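Myo-inositol-1-phosphate synthase-related protein (PDB 3CIN) is of unknown function but binds nicotinamide-adenine-dinucleotide in a Rossmann-type domain and assembles as a tetramer. Local coordinates at residues Gly98-Ser103 against Leu114-Thr119; Ile304-Glu309 against Leu320-Arg325; Arg349-Thr354 against Arg384-Leu389. All blocks are in the same frame, centred on the assembly; numbering follows the deposited sequence.

Interaction 1 of 3, residues Gly98-Ser103 against Leu114-Thr119; sequences GVHLGS and LEDSMT. With NAD (nicotinamide-adenine-dinucleotide), chain F.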
loop_
_atom_site.group_PDB
_atom_site.type_symbol
_atom_site.label_atom_id
_atom_site.label_comp_id
_atom_site.label_asym_id
_atom_site.label_seq_id
_atom_site.Cartn_x
_atom_site.Cartn_y
_atom_site.Cartn_z
ATOM N N GLY A 98 37.700 21.586 3.717
ATOM C CA GLY A 98 37.771 20.791 4.923
ATOM C C GLY A 98 38.842 19.708 4.946
ATOM O O GLY A 98 39.929 19.901 4.447
ATOM N N VAL A 99 38.530 18.604 5.625
ATOM C CA VAL A 99 39.369 17.417 5.719
ATOM C C VAL A 99 38.557 16.255 5.171
ATOM O O VAL A 99 37.395 16.077 5.562
ATOM C CB VAL A 99 39.787 17.157 7.202
ATOM C CG1 VAL A 99 40.656 18.274 7.711
ATOM C CG2 VAL A 99 38.634 17.039 8.110
ATOM N N HIS A 100 39.137 15.454 4.291
ATOM C CA HIS A 100 38.340 14.456 3.558
ATOM C C HIS A 100 38.344 13.090 4.165
ATOM O O HIS A 100 37.330 12.397 4.173
ATOM C CB HIS A 100 38.675 14.378 2.047
ATOM C CG HIS A 100 40.087 14.018 1.708
ATOM N ND1 HIS A 100 40.545 12.718 1.683
ATOM C CD2 HIS A 100 41.131 14.790 1.312
ATOM C CE1 HIS A 100 41.817 12.704 1.325
ATOM N NE2 HIS A 100 42.194 13.948 1.080
ATOM N N LEU A 101 39.506 12.690 4.657
ATOM C CA LEU A 101 39.738 11.309 5.041
ATOM C C LEU A 101 39.085 10.354 4.031
ATOM O O LEU A 101 39.311 10.492 2.824
ATOM C CB LEU A 101 39.299 11.092 6.475
ATOM C CG LEU A 101 40.263 11.803 7.427
ATOM C CD1 LEU A 101 39.593 12.022 8.729
ATOM C CD2 LEU A 101 41.537 10.971 7.586
ATOM N N GLY A 102 38.279 9.408 4.468
ATOM C CA GLY A 102 37.729 8.437 3.500
ATOM C C GLY A 102 36.369 8.782 2.916
ATOM O O GLY A 102 35.740 7.949 2.270
ATOM N N SER A 103 35.879 9.998 3.186
ATOM C CA SER A 103 34.449 10.281 3.023
ATOM C C SER A 103 33.871 9.981 1.629
ATOM O O SER A 103 32.843 9.325 1.527
ATOM C CB SER A 103 34.194 11.763 3.259
ATOM O OG SER A 103 34.290 12.107 4.645
ATOM N N LEU A 114 42.569 19.529 3.740
ATOM C CA LEU A 114 43.714 20.105 4.457
ATOM C C LEU A 114 44.780 19.031 4.710
ATOM O O LEU A 114 45.971 19.291 4.590
ATOM C CB LEU A 114 43.242 20.737 5.769
ATOM C CG LEU A 114 42.422 22.011 5.661
ATOM C CD1 LEU A 114 41.848 22.406 7.034
ATOM C CD2 LEU A 114 43.345 23.116 5.090
ATOM N N GLU A 115 44.365 17.801 4.974
ATOM C CA GLU A 115 45.310 16.781 5.488
ATOM C C GLU A 115 46.142 16.163 4.352
ATOM O O GLU A 115 46.985 15.306 4.589
ATOM C CB GLU A 115 44.575 15.735 6.366
ATOM C CG GLU A 115 43.877 14.570 5.627
ATOM C CD GLU A 115 42.586 14.912 4.895
ATOM O OE1 GLU A 115 42.240 16.101 4.755
ATOM O OE2 GLU A 115 41.933 13.934 4.436
ATOM N N ASP A 116 45.902 16.635 3.125
ATOM C CA ASP A 116 46.742 16.341 1.957
ATOM C C ASP A 116 48.098 17.043 2.055
ATOM O O ASP A 116 49.068 16.615 1.433
ATOM C CB ASP A 116 46.087 16.847 0.681
ATOM C CG ASP A 116 44.801 16.088 0.306
ATOM O OD1 ASP A 116 44.592 14.934 0.733
ATOM O OD2 ASP A 116 44.011 16.655 -0.464
ATOM N N SER A 117 48.161 18.138 2.811
ATOM C CA SER A 117 49.391 18.917 2.919
ATOM C C SER A 117 49.885 19.095 4.345
ATOM O O SER A 117 50.842 19.857 4.582
ATOM C CB SER A 117 49.142 20.286 2.307
ATOM O OG SER A 117 48.258 21.042 3.121
ATOM N N MET A 118 49.239 18.432 5.304
ATOM C CA MET A 118 49.578 18.609 6.721
ATOM C C MET A 118 49.040 17.439 7.533
ATOM O O MET A 118 48.238 16.647 7.036
ATOM C CB MET A 118 49.090 19.975 7.253
ATOM C CG MET A 118 47.589 20.160 7.329
ATOM S SD MET A 118 47.037 21.841 7.723
ATOM C CE MET A 118 47.265 22.666 6.153
ATOM N N THR A 119 49.529 17.279 8.765
ATOM C CA THR A 119 48.996 16.235 9.643
ATOM C C THR A 119 47.571 16.549 10.125
ATOM O O THR A 119 47.119 17.684 10.061
ATOM C CB THR A 119 49.893 16.078 10.863
ATOM O OG1 THR A 119 49.862 17.295 11.637
ATOM C CG2 THR A 119 51.342 15.779 10.388
HETATM P PA NAD F . 24.958 14.820 -0.038
HETATM O O1A NAD F . 24.023 15.517 -0.991
HETATM O O2A NAD F . 25.873 13.871 -0.748
HETATM O O5B NAD F . 25.844 15.955 0.586
HETATM C C5B NAD F . 27.014 15.635 1.335
HETATM C C4B NAD F . 27.999 16.774 1.136
HETATM O O4B NAD F . 29.077 16.611 2.043
HETATM C C3B NAD F . 28.605 16.864 -0.259
HETATM O O3B NAD F . 28.632 18.204 -0.722
HETATM C C2B NAD F . 30.022 16.341 -0.067
HETATM O O2B NAD F . 30.892 16.759 -1.085
HETATM C C1B NAD F . 30.313 16.854 1.325
HETATM N N9A NAD F . 31.388 16.161 2.040
HETATM C C8A NAD F . 31.602 14.787 2.008
HETATM N N7A NAD F . 32.606 14.526 2.914
HETATM C C5A NAD F . 33.000 15.720 3.465
HETATM C C6A NAD F . 34.027 16.055 4.352
HETATM N N6A NAD F . 34.829 15.116 4.945
HETATM N N1A NAD F . 34.122 17.379 4.734
HETATM C C2A NAD F . 33.281 18.331 4.187
HETATM N N3A NAD F . 32.316 18.028 3.248
HETATM C C4A NAD F . 32.209 16.728 2.908
HETATM O O3 NAD F . 24.159 14.108 1.117
HETATM P PN NAD F . 22.865 14.664 1.828
HETATM O O1N NAD F . 21.684 13.963 1.244
HETATM O O2N NAD F . 22.937 16.147 1.972
HETATM O O5D NAD F . 23.023 14.016 3.275
HETATM C C5D NAD F . 23.968 14.533 4.184
HETATM C C4D NAD F . 24.132 13.618 5.393
HETATM O O4D NAD F . 22.943 13.647 6.135
HETATM C C3D NAD F . 24.448 12.162 5.090
HETATM O O3D NAD F . 25.370 11.643 6.083
HETATM C C2D NAD F . 23.096 11.503 5.315
HETATM O O2D NAD F . 23.225 10.136 5.715
HETATM C C1D NAD F . 22.586 12.333 6.472
HETATM N N1N NAD F . 21.137 12.248 6.639
HETATM C C2N NAD F . 20.330 12.639 5.650
HETATM C C3N NAD F . 18.939 12.547 5.929
HETATM C C7N NAD F . 18.031 13.196 4.988
HETATM O O7N NAD F . 18.606 13.730 3.869
HETATM N N7N NAD F . 16.716 13.249 5.251
HETATM C C4N NAD F . 18.448 12.067 7.126
HETATM C C5N NAD F . 19.303 11.661 8.110
HETATM C C6N NAD F . 20.674 11.783 7.843
#
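Glu115 lays its carboxylate over the imidazole of His100, with OE2 3.1 Å above the plane and over the ring centre. The two flat groups are turned 48° from each other, and the same carboxylate also receives backbone N-H groups. Glu115 OE2 accepts from Leu101 N at 2.7 Å, and Glu115 OE1 accepts from His100 N at 3.2 Å, both on the syn side though somewhat out of the carboxylate plane. A bend at chi2 (-74°) folds the glutamate chain back to bring its acid to these amides. At the ring edge His100 NE2 gives a short bond of 2.6 Å to Asp116 OD1, also syn, and His100 ND1 donates to Leu101 O at 2.8 Å. With both ring nitrogens engaged near the ring plane, rotation of the imidazole is fixed; two acceptors and a carboxylate over the face would favour a protonated ring. Asp116 OD2 is in turn held by Gly113 N.

Both segments belong to the loop between strand 96-97, an outermost strand of the parallel Rossmann-type sheet, and helix 120-134. The first of them reaches the adenine of NAD: its amino nitrogen N6A donates to Val99 O at 2.8 Å and to Ser103 OG at 3.1 Å. Through the amides of His100 and Leu101, Glu115 holds the same type II' turn, His100 to Ser103, whose last residue meets the adenine. At the start of the segments, Leu114 N donates to Gly98 O at 2.8 Å, and Val99 CG1 rests against Leu114 CB beside Ala123 of helix 120-134.

Interaction 2 of 3, residues Ile304-Glu309 against Leu320-Arg325; sequences IAIHIE and LMINGR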
loop_
_atom_site.group_PDB
_atom_site.type_symbol
_atom_site.label_atom_id
_atom_site.label_comp_id
_atom_site.label_asym_id
_atom_site.label_seq_id
_atom_site.Cartn_x
_atom_site.Cartn_y
_atom_site.Cartn_z
ATOM N N ILE A 304 9.245 4.528 0.526
ATOM C CA ILE A 304 9.329 3.666 1.706
ATOM C C ILE A 304 8.188 2.646 1.684
ATOM O O ILE A 304 7.090 2.904 1.215
ATOM C CB ILE A 304 9.356 4.502 3.032
ATOM C CG1 ILE A 304 8.025 5.167 3.340
ATOM C CG2 ILE A 304 10.504 5.593 3.028
ATOM C CD1 ILE A 304 7.899 5.654 4.796
ATOM N N ALA A 305 8.438 1.458 2.270
ATOM C CA ALA A 305 7.418 0.435 2.418
ATOM C C ALA A 305 7.663 -0.227 3.757
ATOM O O ALA A 305 8.774 -0.543 4.085
ATOM C CB ALA A 305 7.423 -0.561 1.260
ATOM N N ILE A 306 6.637 -0.365 4.585
ATOM C CA ILE A 306 6.795 -0.933 5.933
ATOM C C ILE A 306 5.692 -1.986 6.075
ATOM O O ILE A 306 4.570 -1.759 5.708
ATOM C CB ILE A 306 6.635 0.147 7.023
ATOM C CG1 ILE A 306 7.714 1.232 7.038
ATOM C CG2 ILE A 306 6.651 -0.410 8.457
ATOM C CD1 ILE A 306 7.271 2.566 7.631
ATOM N N HIS A 307 6.034 -3.152 6.640
ATOM C CA HIS A 307 5.071 -4.186 6.913
ATOM C C HIS A 307 5.258 -4.652 8.319
ATOM O O HIS A 307 6.366 -5.012 8.729
ATOM C CB HIS A 307 5.319 -5.372 6.019
ATOM C CG HIS A 307 4.425 -6.551 6.291
ATOM N ND1 HIS A 307 4.858 -7.684 6.948
ATOM C CD2 HIS A 307 3.123 -6.757 6.003
ATOM C CE1 HIS A 307 3.850 -8.533 7.049
ATOM N NE2 HIS A 307 2.789 -7.998 6.479
ATOM N N ILE A 308 4.158 -4.678 9.072
ATOM C CA ILE A 308 4.215 -5.106 10.491
ATOM C C ILE A 308 3.062 -6.033 10.688
ATOM O O ILE A 308 1.959 -5.752 10.268
ATOM C CB ILE A 308 4.159 -3.892 11.468
ATOM C CG1 ILE A 308 5.420 -3.047 11.307
ATOM C CG2 ILE A 308 4.097 -4.344 12.931
ATOM C CD1 ILE A 308 5.352 -1.650 11.999
ATOM N N GLU A 309 3.331 -7.204 11.268
ATOM C CA GLU A 309 2.267 -8.091 11.665
ATOM C C GLU A 309 2.306 -8.343 13.145
ATOM O O GLU A 309 3.368 -8.376 13.757
ATOM C CB GLU A 309 2.208 -9.380 10.874
ATOM C CG GLU A 309 3.367 -10.124 10.760
ATOM C CD GLU A 309 3.116 -11.415 9.966
ATOM O OE1 GLU A 309 2.029 -11.555 9.324
ATOM O OE2 GLU A 309 4.012 -12.288 10.014
ATOM N N LEU A 320 -0.316 -4.464 9.014
ATOM C CA LEU A 320 -0.310 -3.095 8.504
ATOM C C LEU A 320 0.739 -2.981 7.423
ATOM O O LEU A 320 1.833 -3.455 7.661
ATOM C CB LEU A 320 0.006 -2.109 9.599
ATOM C CG LEU A 320 -1.034 -2.040 10.684
ATOM C CD1 LEU A 320 -0.456 -1.318 11.913
ATOM C CD2 LEU A 320 -2.367 -1.352 10.119
ATOM N N MET A 321 0.396 -2.404 6.241
ATOM C CA MET A 321 1.395 -2.111 5.166
ATOM C C MET A 321 1.385 -0.576 4.948
ATOM O O MET A 321 0.348 -0.065 4.532
ATOM C CB MET A 321 1.136 -2.859 3.854
ATOM C CG MET A 321 0.754 -4.392 3.995
ATOM S SD MET A 321 0.391 -5.502 2.607
ATOM C CE MET A 321 0.186 -7.067 3.473
ATOM N N ILE A 322 2.470 0.139 5.259
ATOM C CA ILE A 322 2.590 1.592 5.100
ATOM C C ILE A 322 3.481 1.859 3.872
ATOM O O ILE A 322 4.570 1.308 3.794
ATOM C CB ILE A 322 3.233 2.247 6.257
ATOM C CG1 ILE A 322 2.356 2.088 7.523
ATOM C CG2 ILE A 322 3.560 3.701 6.002
ATOM C CD1 ILE A 322 2.653 0.845 8.333
ATOM N N ASN A 323 3.033 2.676 2.938
ATOM C CA ASN A 323 3.898 3.067 1.820
ATOM C C ASN A 323 4.018 4.577 1.869
ATOM O O ASN A 323 3.138 5.247 2.339
ATOM C CB ASN A 323 3.296 2.811 0.451
ATOM C CG ASN A 323 3.245 1.355 0.057
ATOM O OD1 ASN A 323 4.041 0.528 0.503
ATOM N ND2 ASN A 323 2.301 1.041 -0.802
ATOM N N GLY A 324 5.071 5.136 1.329
ATOM C CA GLY A 324 5.146 6.610 1.358
ATOM C C GLY A 324 6.094 7.107 0.322
ATOM O O GLY A 324 6.958 6.361 -0.148
ATOM N N ARG A 325 5.930 8.374 -0.034
ATOM C CA ARG A 325 6.940 9.088 -0.814
ATOM C C ARG A 325 7.233 10.292 0.021
ATOM O O ARG A 325 6.350 11.141 0.197
ATOM C CB ARG A 325 6.368 9.531 -2.130
ATOM C CG ARG A 325 6.106 8.413 -3.077
ATOM C CD ARG A 325 7.435 7.717 -3.550
ATOM N NE ARG A 325 8.565 8.526 -4.052
ATOM C CZ ARG A 325 8.715 8.996 -5.302
ATOM N NH1 ARG A 325 7.764 8.839 -6.182
ATOM N NH2 ARG A 325 9.804 9.646 -5.683
#
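Ile306 and Ile322 face each other at the middle of an antiparallel beta hairpin, strands 301-311 and 317-327, whose axes here come within 4.6 Å at 169°. Backbone bonds come in three reciprocal pairs. Ile306 N to Ile322 O (2.8 Å) and Ile322 N to Ile306 O (2.9 Å) form the central one; Ile304 with Gly324 and Ile308 with Leu320 make the outer two. Between them, at the non-hydrogen-bonded pairs, CA-H groups lean on carbonyls, the shortest being Met321 CA to Ile306 O at 3.2 Å.

Apolar contacts fill the face carrying Ile304, Ile306, Ile308, Leu320 and Ile322. Ile306 CB meets Ile322 CB at 4.1 Å, the two side chains crossing at a slant, and Ile304 CG1 lies over the backbone of Gly324, 3.6 Å from its N. With CG1 set between the backbone N and carbonyl carbon (chi1 70°), Ile304 reaches into the position where Gly324 has no side chain. Helix 225-238 packs on this face through Ala225, Thr229, Val232 and Leu236.

On the other face His307 and Met321 run side by side in the same direction. In the modelled conformer of Met321, CG lies in the ring plane at the imidazole edge, 3.9 Å from His307 CD2, while the methyl CE approaches that ring obliquely. The polar end of His307 turns elsewhere, its NE2 bonding to Glu319.

Strand 317-327 continues the sheet into a second subunit by antiparallel pairing. Main-chain bonds thus set the register, while the apolar face seats helix 225-238 and also meets the second subunit, and the face of His307 and Met321 meets the third and fourth.

Interaction 3 of 3, residues Arg349-Thr354 against Arg384-Leu389; sequences RKEFGT and RIWAGL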
loop_
_atom_site.group_PDB
_atom_site.type_symbol
_atom_site.label_atom_id
_atom_site.label_comp_id
_atom_site.label_asym_id
_atom_site.label_seq_id
_atom_site.Cartn_x
_atom_site.Cartn_y
_atom_site.Cartn_z
ATOM N N ARG A 349 22.680 28.533 28.140
ATOM C CA ARG A 349 22.529 27.876 29.443
ATOM C C ARG A 349 23.766 27.103 29.946
ATOM O O ARG A 349 23.721 26.502 31.012
ATOM C CB ARG A 349 21.402 26.860 29.344
ATOM C CG ARG A 349 20.049 27.477 29.164
ATOM C CD ARG A 349 19.064 26.355 29.075
ATOM N NE ARG A 349 17.739 26.799 28.703
ATOM C CZ ARG A 349 16.746 25.950 28.449
ATOM N NH1 ARG A 349 16.947 24.651 28.530
ATOM N NH2 ARG A 349 15.566 26.414 28.092
ATOM N N LYS A 350 24.837 27.066 29.159
ATOM C CA LYS A 350 26.042 26.290 29.479
ATOM C C LYS A 350 25.781 24.798 29.702
ATOM O O LYS A 350 26.381 24.172 30.551
ATOM C CB LYS A 350 26.824 26.925 30.644
ATOM C CG LYS A 350 27.071 28.394 30.419
ATOM C CD LYS A 350 28.147 28.944 31.313
ATOM C CE LYS A 350 28.034 30.446 31.442
ATOM N NZ LYS A 350 27.785 31.101 30.145
ATOM N N GLU A 351 24.904 24.207 28.899
ATOM C CA GLU A 351 24.574 22.786 29.087
ATOM C C GLU A 351 25.518 21.946 28.202
ATOM O O GLU A 351 25.090 21.336 27.207
ATOM C CB GLU A 351 23.110 22.488 28.700
ATOM C CG GLU A 351 22.069 23.182 29.573
ATOM C CD GLU A 351 20.679 22.537 29.448
ATOM O OE1 GLU A 351 20.557 21.491 28.760
ATOM O OE2 GLU A 351 19.717 23.069 30.071
ATOM N N PHE A 352 26.786 21.876 28.589
ATOM C CA PHE A 352 27.790 21.190 27.809
ATOM C C PHE A 352 27.714 19.674 27.975
ATOM O O PHE A 352 27.266 19.161 29.002
ATOM C CB PHE A 352 29.165 21.746 28.113
ATOM C CG PHE A 352 29.241 23.249 28.029
ATOM C CD1 PHE A 352 28.870 23.924 26.860
ATOM C CD2 PHE A 352 29.679 23.984 29.103
ATOM C CE1 PHE A 352 28.964 25.310 26.792
ATOM C CE2 PHE A 352 29.778 25.369 29.039
ATOM C CZ PHE A 352 29.414 26.027 27.896
ATOM N N GLY A 353 28.220 18.970 26.983
ATOM C CA GLY A 353 28.030 17.522 26.859
ATOM C C GLY A 353 26.929 17.306 25.865
ATOM O O GLY A 353 26.781 18.074 24.927
ATOM N N THR A 354 26.109 16.300 26.064
ATOM C CA THR A 354 24.982 16.118 25.087
ATOM C C THR A 354 23.657 16.348 25.800
ATOM O O THR A 354 23.593 16.288 27.038
ATOM C CB THR A 354 25.041 14.791 24.298
ATOM O OG1 THR A 354 24.229 14.910 23.119
ATOM C CG2 THR A 354 24.624 13.613 25.084
ATOM N N ARG A 384 9.622 20.276 24.386
ATOM C CA ARG A 384 8.971 21.603 24.611
ATOM C C ARG A 384 9.274 22.144 26.018
ATOM O O ARG A 384 9.620 23.306 26.188
ATOM C CB ARG A 384 7.490 21.552 24.364
ATOM C CG ARG A 384 7.079 21.242 22.916
ATOM C CD ARG A 384 5.562 21.333 22.738
ATOM N NE ARG A 384 5.032 22.667 23.031
ATOM C CZ ARG A 384 4.982 23.670 22.159
ATOM N NH1 ARG A 384 5.351 23.497 20.890
ATOM N NH2 ARG A 384 4.519 24.843 22.548
ATOM N N ILE A 385 9.170 21.297 27.033
ATOM C CA ILE A 385 9.407 21.741 28.394
ATOM C C ILE A 385 10.851 22.204 28.538
ATOM O O ILE A 385 11.091 23.210 29.154
ATOM C CB ILE A 385 9.097 20.642 29.417
ATOM C CG1 ILE A 385 7.589 20.390 29.463
ATOM C CG2 ILE A 385 9.573 21.061 30.843
ATOM C CD1 ILE A 385 7.192 18.985 30.014
ATOM N N TRP A 386 11.797 21.464 27.975
ATOM C CA TRP A 386 13.230 21.853 28.014
ATOM C C TRP A 386 13.438 23.237 27.394
ATOM O O TRP A 386 14.246 24.054 27.895
ATOM C CB TRP A 386 14.082 20.819 27.263
ATOM C CG TRP A 386 15.566 21.151 27.274
ATOM C CD1 TRP A 386 16.502 20.768 28.205
ATOM C CD2 TRP A 386 16.256 21.973 26.327
ATOM N NE1 TRP A 386 17.721 21.287 27.881
ATOM C CE2 TRP A 386 17.600 22.004 26.710
ATOM C CE3 TRP A 386 15.865 22.651 25.165
ATOM C CZ2 TRP A 386 18.564 22.751 26.004
ATOM C CZ3 TRP A 386 16.810 23.375 24.476
ATOM C CH2 TRP A 386 18.132 23.428 24.898
ATOM N N ALA A 387 12.709 23.510 26.319
ATOM C CA ALA A 387 12.860 24.743 25.538
ATOM C C ALA A 387 12.196 25.915 26.189
ATOM O O ALA A 387 12.265 27.007 25.650
ATOM C CB ALA A 387 12.284 24.569 24.121
ATOM N N GLY A 388 11.502 25.703 27.302
ATOM C CA GLY A 388 10.745 26.776 27.981
ATOM C C GLY A 388 9.365 27.059 27.412
ATOM O O GLY A 388 8.823 28.142 27.592
ATOM N N LEU A 389 8.767 26.094 26.745
ATOM C CA LEU A 389 7.441 26.253 26.186
ATOM C C LEU A 389 6.440 25.463 26.977
ATOM O O LEU A 389 6.826 24.600 27.758
ATOM C CB LEU A 389 7.427 25.792 24.732
ATOM C CG LEU A 389 8.467 26.445 23.822
ATOM C CD1 LEU A 389 8.509 25.729 22.478
ATOM C CD2 LEU A 389 8.203 27.940 23.619
#
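Two helix ends meet at this surface contact, each closed by a Schellman motif: helix 328-348 runs out at Lys350 and helix 376-386 at Gly388, both with positive phi. Beyond the first lies strand 353-354, an outermost strand of the parallel Rossmann-type sheet. Arg349 stretches across from one end to the other, its chain extended from CG to NE. End-on, its two terminal nitrogens fork onto a single carbonyl, Trp386 O, at 2.8 Å from Arg349 NH1 and 2.7 Å from Arg349 NH2. That oxygen lies practically in the guanidinium plane. Since it belongs to the last turn of helix 376-386, the positive group probably also interacts favourably with the negative end of the helix dipole.

The same guanidinium makes a cation-pi contact with the indole of Trp386. Arg349 CZ stands 4.3 Å from the centroid of the six-membered ring, only 8° off its normal, although the two planes are inclined by 53°, so NH1 dips toward the ring face rather than lying flat on it. CG of Trp386 is anti to the backbone N (chi1 -180°), which places one face of the indole against the guanidinium. Leu342, Ile345 and Ala346 of helix 328-348 and Pro357 and Val358 of helix 356-362 also touch the indole.

Glu351, the centre of an inverse gamma turn, binds the indole at its edge, with carboxylate and ring nearly perpendicular. Its OE2 forms a long salt bridge to Arg349 NH1 at 3.5 Å, while Trp386 NE1 donates in the ring plane to the syn side of Glu351 OE1, 3.0 Å away.

In the fold
The three contacts follow one another along the chain and none touches another. Interaction 1 sits at the adenine end of the NAD site and supplies Val99, His100 and Ser103 to its pocket. Interaction 2 lies on the opposite side of the chain's centre, about 41 Å away between centres, in the mixed sheet that extends across the subunit interface; the side chain of Ile304 is still only about 10 Å from a bound NAD. The centre of interaction 3 is about 34 Å from that of interaction 1 and about 35 Å from that of interaction 2. Strand 96-97, just before interaction 1, and strand 353-354, within interaction 3, are the outermost strands of the same seven-stranded parallel sheet.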